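Local coordinates for petrobactin biosynthesis protein AsbB (Bacillus anthracis, PDB 3TO3) that catalyses the ATP-dependent condensation of spermidine with citryl-spermidine intermediates during biosynthesis of the siderophore petrobactin, at residues Q136-N141 / A392-D396; R230-C236 / K266-L271; L504-L509 / I560-T564. One frame throughout, in Å; residues are numbered along the deposited sequence.

Contact 1. Residues Q136-N141 / A392-D396; sequences QYERCN and AKEKD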
loop_
_atom_site.group_PDB
_atom_site.type_symbol
_atom_site.label_atom_id
_atom_site.label_comp_id
_atom_site.label_asym_id
_atom_site.label_seq_id
_atom_site.Cartn_x
_atom_site.Cartn_y
_atom_site.Cartn_z
ATOM N N GLN B 136 -0.304 -9.877 22.111
ATOM C CA GLN B 136 0.231 -10.162 23.451
ATOM C C GLN B 136 -0.649 -9.491 24.511
ATOM O O GLN B 136 -0.827 -10.014 25.597
ATOM C CB GLN B 136 1.670 -9.678 23.603
ATOM C CG GLN B 136 2.648 -10.332 22.646
ATOM C CD GLN B 136 2.651 -11.832 22.780
ATOM O OE1 GLN B 136 2.619 -12.357 23.889
ATOM N NE2 GLN B 136 2.641 -12.536 21.654
ATOM N N TYR B 137 -1.216 -8.336 24.183
ATOM C CA TYR B 137 -2.040 -7.647 25.148
ATOM C C TYR B 137 -3.409 -8.325 25.351
ATOM O O TYR B 137 -3.940 -8.332 26.449
ATOM C CB TYR B 137 -2.209 -6.195 24.743
ATOM C CG TYR B 137 -3.061 -5.416 25.697
ATOM C CD1 TYR B 137 -2.521 -4.939 26.876
ATOM C CD2 TYR B 137 -4.400 -5.137 25.418
ATOM C CE1 TYR B 137 -3.285 -4.211 27.781
ATOM C CE2 TYR B 137 -5.187 -4.399 26.322
ATOM C CZ TYR B 137 -4.606 -3.945 27.511
ATOM O OH TYR B 137 -5.309 -3.222 28.446
ATOM N N GLU B 138 -3.969 -8.918 24.305
ATOM C CA GLU B 138 -5.266 -9.579 24.430
ATOM C C GLU B 138 -5.231 -10.978 25.048
ATOM O O GLU B 138 -6.260 -11.457 25.523
ATOM C CB GLU B 138 -5.968 -9.631 23.075
ATOM C CG GLU B 138 -6.425 -8.271 22.618
ATOM C CD GLU B 138 -7.621 -7.768 23.409
ATOM O OE1 GLU B 138 -7.560 -6.631 23.936
ATOM O OE2 GLU B 138 -8.632 -8.506 23.490
ATOM N N ARG B 139 -4.051 -11.610 25.056
ATOM C CA ARG B 139 -3.902 -13.000 25.492
ATOM C C ARG B 139 -4.134 -13.164 26.993
ATOM O O ARG B 139 -3.744 -12.292 27.784
ATOM C CB ARG B 139 -2.529 -13.565 25.104
ATOM C CG ARG B 139 -1.376 -13.160 26.033
ATOM C CD ARG B 139 -0.000 -13.685 25.553
ATOM N NE ARG B 139 0.044 -15.142 25.356
ATOM C CZ ARG B 139 1.079 -15.819 24.848
ATOM N NH1 ARG B 139 2.187 -15.190 24.462
ATOM N NH2 ARG B 139 1.006 -17.142 24.724
ATOM N N CYS B 140 -4.749 -14.294 27.365
ATOM C CA CYS B 140 -5.046 -14.631 28.774
ATOM C C CYS B 140 -3.911 -15.345 29.548
ATOM O O CYS B 140 -2.843 -15.628 29.006
ATOM C CB CYS B 140 -6.342 -15.452 28.859
ATOM S SG CYS B 140 -6.985 -15.684 30.554
ATOM N N ASN B 141 -4.157 -15.625 30.826
ATOM C CA ASN B 141 -3.199 -16.345 31.675
ATOM C C ASN B 141 -3.858 -17.456 32.504
ATOM O O ASN B 141 -3.625 -18.645 32.275
ATOM C CB ASN B 141 -2.444 -15.373 32.594
ATOM C CG ASN B 141 -1.088 -14.959 32.030
ATOM O OD1 ASN B 141 -1.007 -14.248 31.026
ATOM N ND2 ASN B 141 -0.014 -15.399 32.687
ATOM N N ALA B 392 7.061 -23.477 21.726
ATOM C CA ALA B 392 6.349 -22.295 22.234
ATOM C C ALA B 392 6.382 -22.215 23.755
ATOM O O ALA B 392 6.558 -23.227 24.429
ATOM C CB ALA B 392 4.895 -22.267 21.747
ATOM N N LYS B 393 6.182 -21.014 24.282
ATOM C CA LYS B 393 6.080 -20.801 25.725
ATOM C C LYS B 393 4.805 -20.045 26.077
ATOM O O LYS B 393 4.216 -19.377 25.224
ATOM C CB LYS B 393 7.277 -20.005 26.232
ATOM C CG LYS B 393 8.595 -20.695 26.071
ATOM C CD LYS B 393 9.695 -19.676 26.191
ATOM C CE LYS B 393 10.892 -20.058 25.348
ATOM N NZ LYS B 393 12.142 -19.427 25.889
ATOM N N GLU B 394 4.382 -20.172 27.334
ATOM C CA GLU B 394 3.239 -19.446 27.880
ATOM C C GLU B 394 3.642 -17.996 28.117
ATOM O O GLU B 394 4.838 -17.691 28.207
ATOM C CB GLU B 394 2.770 -20.065 29.207
ATOM C CG GLU B 394 2.335 -21.511 29.145
ATOM C CD GLU B 394 0.957 -21.708 28.503
ATOM O OE1 GLU B 394 0.478 -20.816 27.763
ATOM O OE2 GLU B 394 0.351 -22.775 28.746
ATOM N N LYS B 395 2.662 -17.107 28.259
ATOM C CA LYS B 395 2.997 -15.709 28.474
ATOM C C LYS B 395 4.089 -15.544 29.535
ATOM O O LYS B 395 4.982 -14.696 29.375
ATOM C CB LYS B 395 1.765 -14.886 28.841
ATOM C CG LYS B 395 2.004 -13.364 28.757
ATOM C CD LYS B 395 0.718 -12.567 29.025
ATOM C CE LYS B 395 0.699 -11.226 28.292
ATOM N NZ LYS B 395 -0.593 -10.503 28.520
ATOM N N ASP B 396 4.032 -16.359 30.596
ATOM C CA ASP B 396 4.968 -16.242 31.737
ATOM C C ASP B 396 6.309 -16.969 31.523
ATOM O O ASP B 396 7.164 -16.995 32.431
ATOM C CB ASP B 396 4.327 -16.719 33.056
ATOM C CG ASP B 396 4.117 -18.247 33.111
ATOM O OD1 ASP B 396 4.605 -18.979 32.209
ATOM O OD2 ASP B 396 3.460 -18.726 34.066
HETATM O O HOH W 1 4.770 -16.315 24.944
HETATM O O HOH W 2 2.282 -19.397 23.226
#
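Here the unravelling C-terminal end of helix 115-138 meets a loop of the IucA/IucC-type siderophore synthetase that runs on directly from Tyr391, an ATP-binding residue. Lys395 contributes the largest share, 117 of the 287 Å² buried. Its CA-to-CB bond points toward the helix end, and with all four chi angles near t the chain reaches at full length along the Arg139 side chain. NZ donates a hydrogen bond to Gln136 O at 3.0 Å. That carbonyl lies in the last helical turn; because Arg139 leaves helical geometry (psi 144°), Cys140 N sits 6.1 Å from Gln136 O and cannot close the i to i+4 bond, so the ammonium satisfies the exposed acceptor.

Arg139, next with 67 Å², runs alongside. Its CG approaches Lys395 CE to 3.6 Å, and Lys395 CB lies over one face of the guanidinium, so the Lys395 methylenes pack on Arg139 while the two charges stay apart, the chains running in opposite directions. Arg139 NH1 is held by Gln136 OE1 at 2.9 Å. Asn141, poorly ordered beside unmodelled residues 142-147, has 44 Å² covered.

The guanidinium reaches the loop through two waters that both donate to Lys393 O: one accepts from Arg139 NH1 at 2.9 Å and lies 3.1 Å from Lys393 O, the other accepts from Arg139 NH2 at 3.0 Å and lies 2.8 Å from Lys393 O.

Contact 2. Residues R230-C236 / K266-L271; sequences RIHSMGC and KGIIYL
Residues 230-232 form the last turn of helix 221-232; 268-271 belong to a strand, extended from Ile268 to Tyr270 (Ile269 -134/129°) until Leu271 departs at psi -60°, and entered through Lys266 with positive phi (67/23°). Arg230 faces Leu271 (CA to CA 7.8 Å), Ile231 faces Ile269 (7.7 Å) and Cys236 faces Lys266 (8.0 Å), so the chains run in opposite senses, burying 387 Å².

Ile269 (chi1 m, chi2 t) points toward the helix end. Its CD1 packs on Ile231 CG2 at 4.0 Å and, more loosely, on Cys236 SG at 4.5 Å; its CG2 meets the SE of selenomethionine Met234 at 3.6 Å. Ile231 (m, t) also brings CG1 to 4.2 Å from Leu271 CD2, Leu271 being m, t. Met234 is m, t, p, which sets its CE 3.3 Å from Lys266 CE. Lys266 folds over rather than extending (chi1 -42°, chi2 -116°, chi3 96°, chi4 79°), laying CD 3.5 Å from Cys236 SG (chi1 m). Arg230 starts t, t, then bends at chi3 148° and chi4 64°, so NH2 donates to Tyr270 O at 2.7 Å (153°), with a weak second bond from NE to Tyr270 O at 3.2 Å. The Tyr270 ring (chi1 t) stacks edge-to-face with His8 of the second subunit.

Strand 268-273 is an outer strand of a three-stranded antiparallel sheet, on which the helix end packs as an alpha/beta layer. The helix terminates as a Schellman motif: Cys236 N to Ile231 O (3.3 Å, weak), Gly235 N to His232 O (3.1 Å), and Gly235 at phi/psi 73/30°.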
loop_
_atom_site.group_PDB
_atom_site.type_symbol
_atom_site.label_atom_id
_atom_site.label_comp_id
_atom_site.label_asym_id
_atom_site.label_seq_id
_atom_site.Cartn_x
_atom_site.Cartn_y
_atom_site.Cartn_z
ATOM N N ARG B 230 -28.883 -18.315 -11.012
ATOM C CA ARG B 230 -28.587 -16.893 -10.945
ATOM C C ARG B 230 -27.767 -16.444 -12.167
ATOM O O ARG B 230 -28.110 -15.471 -12.821
ATOM C CB ARG B 230 -27.891 -16.540 -9.624
ATOM C CG ARG B 230 -27.330 -15.139 -9.596
ATOM C CD ARG B 230 -27.054 -14.659 -8.181
ATOM N NE ARG B 230 -25.910 -13.743 -8.120
ATOM C CZ ARG B 230 -25.869 -12.548 -8.713
ATOM N NH1 ARG B 230 -26.914 -12.117 -9.420
ATOM N NH2 ARG B 230 -24.777 -11.783 -8.607
ATOM N N ILE B 231 -26.700 -17.175 -12.472
ATOM C CA ILE B 231 -25.882 -16.937 -13.654
ATOM C C ILE B 231 -26.737 -16.948 -14.916
ATOM O O ILE B 231 -26.600 -16.087 -15.771
ATOM C CB ILE B 231 -24.781 -18.019 -13.772
ATOM C CG1 ILE B 231 -23.891 -18.023 -12.531
ATOM C CG2 ILE B 231 -23.934 -17.827 -15.023
ATOM C CD1 ILE B 231 -22.898 -19.178 -12.477
ATOM N N HIS B 232 -27.631 -17.922 -15.023
ATOM C CA HIS B 232 -28.466 -18.058 -16.217
ATOM C C HIS B 232 -29.389 -16.873 -16.452
ATOM O O HIS B 232 -29.685 -16.537 -17.588
ATOM C CB HIS B 232 -29.296 -19.341 -16.186
ATOM C CG HIS B 232 -30.118 -19.543 -17.417
ATOM N ND1 HIS B 232 -29.569 -19.926 -18.622
ATOM C CD2 HIS B 232 -31.445 -19.388 -17.640
ATOM C CE1 HIS B 232 -30.524 -20.017 -19.530
ATOM N NE2 HIS B 232 -31.672 -19.692 -18.961
ATOM N N SER B 233 -29.834 -16.242 -15.372
ATOM C CA SER B 233 -30.760 -15.121 -15.459
ATOM C C SER B 233 -30.016 -13.807 -15.702
ATOM O O SER B 233 -30.626 -12.744 -15.799
ATOM C CB SER B 233 -31.576 -15.023 -14.177
ATOM O OG SER B 233 -30.726 -14.673 -13.094
HETATM N N MSE B 234 -28.693 -13.877 -15.750
HETATM C CA MSE B 234 -27.876 -12.760 -16.221
HETATM C C MSE B 234 -27.532 -12.923 -17.688
HETATM O O MSE B 234 -26.671 -12.217 -18.207
HETATM C CB MSE B 234 -26.604 -12.619 -15.415
HETATM C CG MSE B 234 -26.859 -12.671 -13.954
HETATM SE SE MSE B 234 -25.188 -12.651 -13.016
HETATM C CE MSE B 234 -25.048 -10.666 -12.931
ATOM N N GLY B 235 -28.120 -13.931 -18.321
ATOM C CA GLY B 235 -27.857 -14.200 -19.718
ATOM C C GLY B 235 -26.485 -14.797 -19.954
ATOM O O GLY B 235 -25.887 -14.610 -21.014
ATOM N N CYS B 236 -25.991 -15.542 -18.974
ATOM C CA CYS B 236 -24.715 -16.201 -19.124
ATOM C C CYS B 236 -24.937 -17.690 -19.038
ATOM O O CYS B 236 -25.946 -18.147 -18.526
ATOM C CB CYS B 236 -23.739 -15.730 -18.043
ATOM S SG CYS B 236 -23.398 -13.954 -18.141
ATOM N N LYS B 266 -18.580 -10.070 -16.880
ATOM C CA LYS B 266 -19.011 -11.371 -16.374
ATOM C C LYS B 266 -17.977 -12.468 -16.512
ATOM O O LYS B 266 -18.310 -13.641 -16.478
ATOM C CB LYS B 266 -20.303 -11.802 -17.085
ATOM C CG LYS B 266 -21.311 -10.674 -17.268
ATOM C CD LYS B 266 -22.598 -10.925 -16.504
ATOM C CE LYS B 266 -22.630 -10.239 -15.137
ATOM N NZ LYS B 266 -22.963 -8.761 -15.235
ATOM N N GLY B 267 -16.711 -12.079 -16.605
ATOM C CA GLY B 267 -15.609 -12.998 -16.390
ATOM C C GLY B 267 -15.661 -13.546 -14.967
ATOM O O GLY B 267 -15.216 -14.670 -14.699
ATOM N N ILE B 268 -16.191 -12.720 -14.061
ATOM C CA ILE B 268 -16.323 -13.036 -12.648
ATOM C C ILE B 268 -17.719 -12.634 -12.175
ATOM O O ILE B 268 -18.220 -11.546 -12.480
ATOM C CB ILE B 268 -15.309 -12.252 -11.822
ATOM C CG1 ILE B 268 -13.965 -12.931 -11.841
ATOM C CG2 ILE B 268 -15.716 -12.210 -10.396
ATOM C CD1 ILE B 268 -12.944 -12.042 -11.156
ATOM N N ILE B 269 -18.379 -13.513 -11.444
ATOM C CA ILE B 269 -19.727 -13.192 -10.996
ATOM C C ILE B 269 -19.841 -13.554 -9.525
ATOM O O ILE B 269 -19.496 -14.670 -9.116
ATOM C CB ILE B 269 -20.804 -13.983 -11.761
ATOM C CG1 ILE B 269 -20.701 -13.752 -13.267
ATOM C CG2 ILE B 269 -22.187 -13.622 -11.254
ATOM C CD1 ILE B 269 -21.592 -14.674 -14.114
ATOM N N TYR B 270 -20.325 -12.600 -8.740
ATOM C CA TYR B 270 -20.496 -12.794 -7.324
ATOM C C TYR B 270 -21.731 -13.661 -7.075
ATOM O O TYR B 270 -22.808 -13.363 -7.565
ATOM C CB TYR B 270 -20.628 -11.432 -6.626
ATOM C CG TYR B 270 -21.143 -11.540 -5.207
ATOM C CD1 TYR B 270 -20.301 -11.851 -4.156
ATOM C CD2 TYR B 270 -22.487 -11.344 -4.922
ATOM C CE1 TYR B 270 -20.800 -11.984 -2.838
ATOM C CE2 TYR B 270 -22.984 -11.466 -3.627
ATOM C CZ TYR B 270 -22.138 -11.780 -2.591
ATOM O OH TYR B 270 -22.654 -11.910 -1.310
ATOM N N LEU B 271 -21.571 -14.722 -6.298
ATOM C CA LEU B 271 -22.685 -15.599 -5.945
ATOM C C LEU B 271 -23.194 -15.333 -4.511
ATOM O O LEU B 271 -24.367 -15.015 -4.315
ATOM C CB LEU B 271 -22.338 -17.068 -6.181
ATOM C CG LEU B 271 -21.867 -17.243 -7.619
ATOM C CD1 LEU B 271 -21.172 -18.619 -7.846
ATOM C CD2 LEU B 271 -23.053 -17.039 -8.547
#

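Contact 3. Residues L504-L509 / I560-T564; sequences LQEMVL and IQLYT
Residues 504-509 are helical, inside helix 502-528, with Val508 N bonded to Leu504 O at 3.2 Å, Leu509 N to Gln505 O at 3.0 Å, and a wider pi-type turn at 507-509. Against them lies the exit from helix 554-560; the closest CA pair is Gln505 and Ile560, 5.5 Å apart, and 342 Å² is buried.

Ile560 (phi/psi -73/-26°, chi1 m, chi2 t) sends CD1 to 4.4 Å from Leu504 CD1, while Ile560 O sits 3.2 Å from Gln505 CB. Gln561 turns to positive phi (58/54°), which breaks the helix and presents Gln561 O to Gln505. The Gln505 side chain (chi1 173°, chi2 -148°, chi3 51°) reaches across, and NE2 donates to Gln561 O at 3.1 Å, nearly linear at 175°. The same carbonyl accepts Thr564 N at 3.3 Å, closing a type I beta turn over 561-564.

Between the segments the chain is mostly helical (41 of 50 residues), so the contact brings a helical excursion within the FhuF-like region back onto helix 502-528; Val429 of helix 410-432 packs on Leu504, Val508 and Ile560.

Leu562 (phi/psi -71/-18°, chi m, t) is the apolar wedge of the turn, burying 69 Å²: CD2 lies 3.9 Å from Val508 CG1 and 4.4 Å from Leu509 CD2, and its O is 3.7 Å from Leu509 CD2. Tyr563 (-96/7°) points its CB away from helix 502-528. Thr564 (-56/145°) points its CB toward the helix, and chi1 t puts CG2 3.4 Å from Gln505 NE2 and 4.4 Å from Leu509 CD1; Asn590 ND2 bonds to both Leu562 O and Thr564 O.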
loop_
_atom_site.group_PDB
_atom_site.type_symbol
_atom_site.label_atom_id
_atom_site.label_comp_id
_atom_site.label_asym_id
_atom_site.label_seq_id
_atom_site.Cartn_x
_atom_site.Cartn_y
_atom_site.Cartn_z
ATOM N N LEU B 504 19.377 -31.807 -1.028
ATOM C CA LEU B 504 18.803 -32.703 -0.000
ATOM C C LEU B 504 19.441 -32.499 1.378
ATOM O O LEU B 504 18.763 -32.399 2.411
ATOM C CB LEU B 504 18.879 -34.180 -0.414
ATOM C CG LEU B 504 18.307 -34.638 -1.765
ATOM C CD1 LEU B 504 18.621 -36.114 -1.981
ATOM C CD2 LEU B 504 16.805 -34.409 -1.842
ATOM N N GLN B 505 20.758 -32.429 1.398
ATOM C CA GLN B 505 21.441 -32.159 2.640
ATOM C C GLN B 505 20.972 -30.815 3.193
ATOM O O GLN B 505 20.645 -30.701 4.363
ATOM C CB GLN B 505 22.935 -32.160 2.416
ATOM C CG GLN B 505 23.752 -31.719 3.590
ATOM C CD GLN B 505 24.998 -31.034 3.101
ATOM O OE1 GLN B 505 24.918 -30.131 2.273
ATOM N NE2 GLN B 505 26.155 -31.487 3.560
ATOM N N GLU B 506 20.911 -29.791 2.360
ATOM C CA GLU B 506 20.493 -28.506 2.894
ATOM C C GLU B 506 19.062 -28.495 3.446
ATOM O O GLU B 506 18.809 -27.854 4.459
ATOM C CB GLU B 506 20.732 -27.396 1.890
ATOM C CG GLU B 506 22.210 -27.199 1.583
ATOM C CD GLU B 506 22.439 -26.538 0.217
ATOM O OE1 GLU B 506 21.445 -26.294 -0.521
ATOM O OE2 GLU B 506 23.612 -26.268 -0.115
HETATM N N MSE B 507 18.130 -29.214 2.824
HETATM C CA MSE B 507 16.765 -29.235 3.349
HETATM C C MSE B 507 16.704 -29.881 4.736
HETATM O O MSE B 507 15.902 -29.490 5.598
HETATM C CB MSE B 507 15.793 -29.934 2.402
HETATM C CG MSE B 507 14.313 -29.723 2.771
HETATM SE SE MSE B 507 13.680 -27.903 2.345
HETATM C CE MSE B 507 13.291 -28.186 0.435
ATOM N N VAL B 508 17.547 -30.879 4.961
ATOM C CA VAL B 508 17.610 -31.471 6.279
ATOM C C VAL B 508 18.295 -30.558 7.354
ATOM O O VAL B 508 17.728 -30.293 8.432
ATOM C CB VAL B 508 18.235 -32.878 6.231
ATOM C CG1 VAL B 508 18.478 -33.391 7.641
ATOM C CG2 VAL B 508 17.307 -33.860 5.431
ATOM N N LEU B 509 19.505 -30.090 7.055
ATOM C CA LEU B 509 20.285 -29.333 8.017
ATOM C C LEU B 509 19.617 -27.991 8.277
ATOM O O LEU B 509 19.422 -27.607 9.432
ATOM C CB LEU B 509 21.736 -29.123 7.548
ATOM C CG LEU B 509 22.516 -30.427 7.403
ATOM C CD1 LEU B 509 23.982 -30.103 7.067
ATOM C CD2 LEU B 509 22.400 -31.308 8.658
ATOM N N ILE B 560 24.833 -38.072 1.230
ATOM C CA ILE B 560 24.055 -36.920 1.656
ATOM C C ILE B 560 24.840 -36.042 2.668
ATOM O O ILE B 560 24.604 -34.838 2.772
ATOM C CB ILE B 560 22.718 -37.430 2.255
ATOM C CG1 ILE B 560 21.773 -37.820 1.140
ATOM C CG2 ILE B 560 22.032 -36.422 3.174
ATOM C CD1 ILE B 560 20.382 -37.996 1.640
ATOM N N GLN B 561 25.779 -36.641 3.400
ATOM C CA GLN B 561 26.661 -35.894 4.291
ATOM C C GLN B 561 25.958 -35.056 5.384
ATOM O O GLN B 561 26.206 -33.865 5.509
ATOM C CB GLN B 561 27.543 -34.974 3.456
ATOM C CG GLN B 561 28.446 -35.684 2.491
ATOM C CD GLN B 561 29.904 -35.398 2.783
ATOM O OE1 GLN B 561 30.549 -34.605 2.084
ATOM N NE2 GLN B 561 30.431 -36.029 3.831
ATOM N N LEU B 562 25.090 -35.673 6.172
ATOM C CA LEU B 562 24.430 -34.967 7.246
ATOM C C LEU B 562 25.382 -34.650 8.385
ATOM O O LEU B 562 25.056 -33.844 9.266
ATOM C CB LEU B 562 23.291 -35.813 7.789
ATOM C CG LEU B 562 22.219 -36.108 6.763
ATOM C CD1 LEU B 562 21.073 -36.776 7.476
ATOM C CD2 LEU B 562 21.778 -34.810 6.131
ATOM N N TYR B 563 26.515 -35.348 8.411
ATOM C CA TYR B 563 27.542 -35.168 9.450
ATOM C C TYR B 563 28.656 -34.222 9.011
ATOM O O TYR B 563 29.707 -34.152 9.673
ATOM C CB TYR B 563 28.132 -36.505 9.914
ATOM C CG TYR B 563 27.092 -37.481 10.418
ATOM C CD1 TYR B 563 25.888 -37.031 10.933
ATOM C CD2 TYR B 563 27.322 -38.849 10.389
ATOM C CE1 TYR B 563 24.929 -37.912 11.402
ATOM C CE2 TYR B 563 26.380 -39.741 10.859
ATOM C CZ TYR B 563 25.186 -39.269 11.369
ATOM O OH TYR B 563 24.240 -40.157 11.831
ATOM N N THR B 564 28.502 -33.582 7.852
ATOM C CA THR B 564 29.562 -32.660 7.409
ATOM C C THR B 564 29.814 -31.595 8.487
ATOM O O THR B 564 28.885 -31.173 9.211
ATOM C CB THR B 564 29.242 -31.976 6.064
ATOM O OG1 THR B 564 30.432 -31.380 5.531
ATOM C CG2 THR B 564 28.188 -30.898 6.256
#

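How the contacts relate
Contact 2 lies wholly within the chain spanned by contact 1, whereas contact 3 opens only after both have closed. None touches another. Contacts 1 and 2 have nearest atoms about 29 Å apart. Contacts 1 and 3 have nearest atoms about 18 Å apart. Contacts 2 and 3 sit on opposite sides of the chain's centre, in the IucA/IucC-family and FhuF-like parts of the sequence, with centres about 53 Å apart. Helix 502-528 links contacts 1 and 3: it supplies residues 504-509, while its Val523 and Lys527 touch Lys393. The Gln136 side chain of contact 1 comes about 11 Å from the bound ATP; contact 2 reaches the dimer partner, and contact 3 is a buried contact in the largely helical C-terminal part.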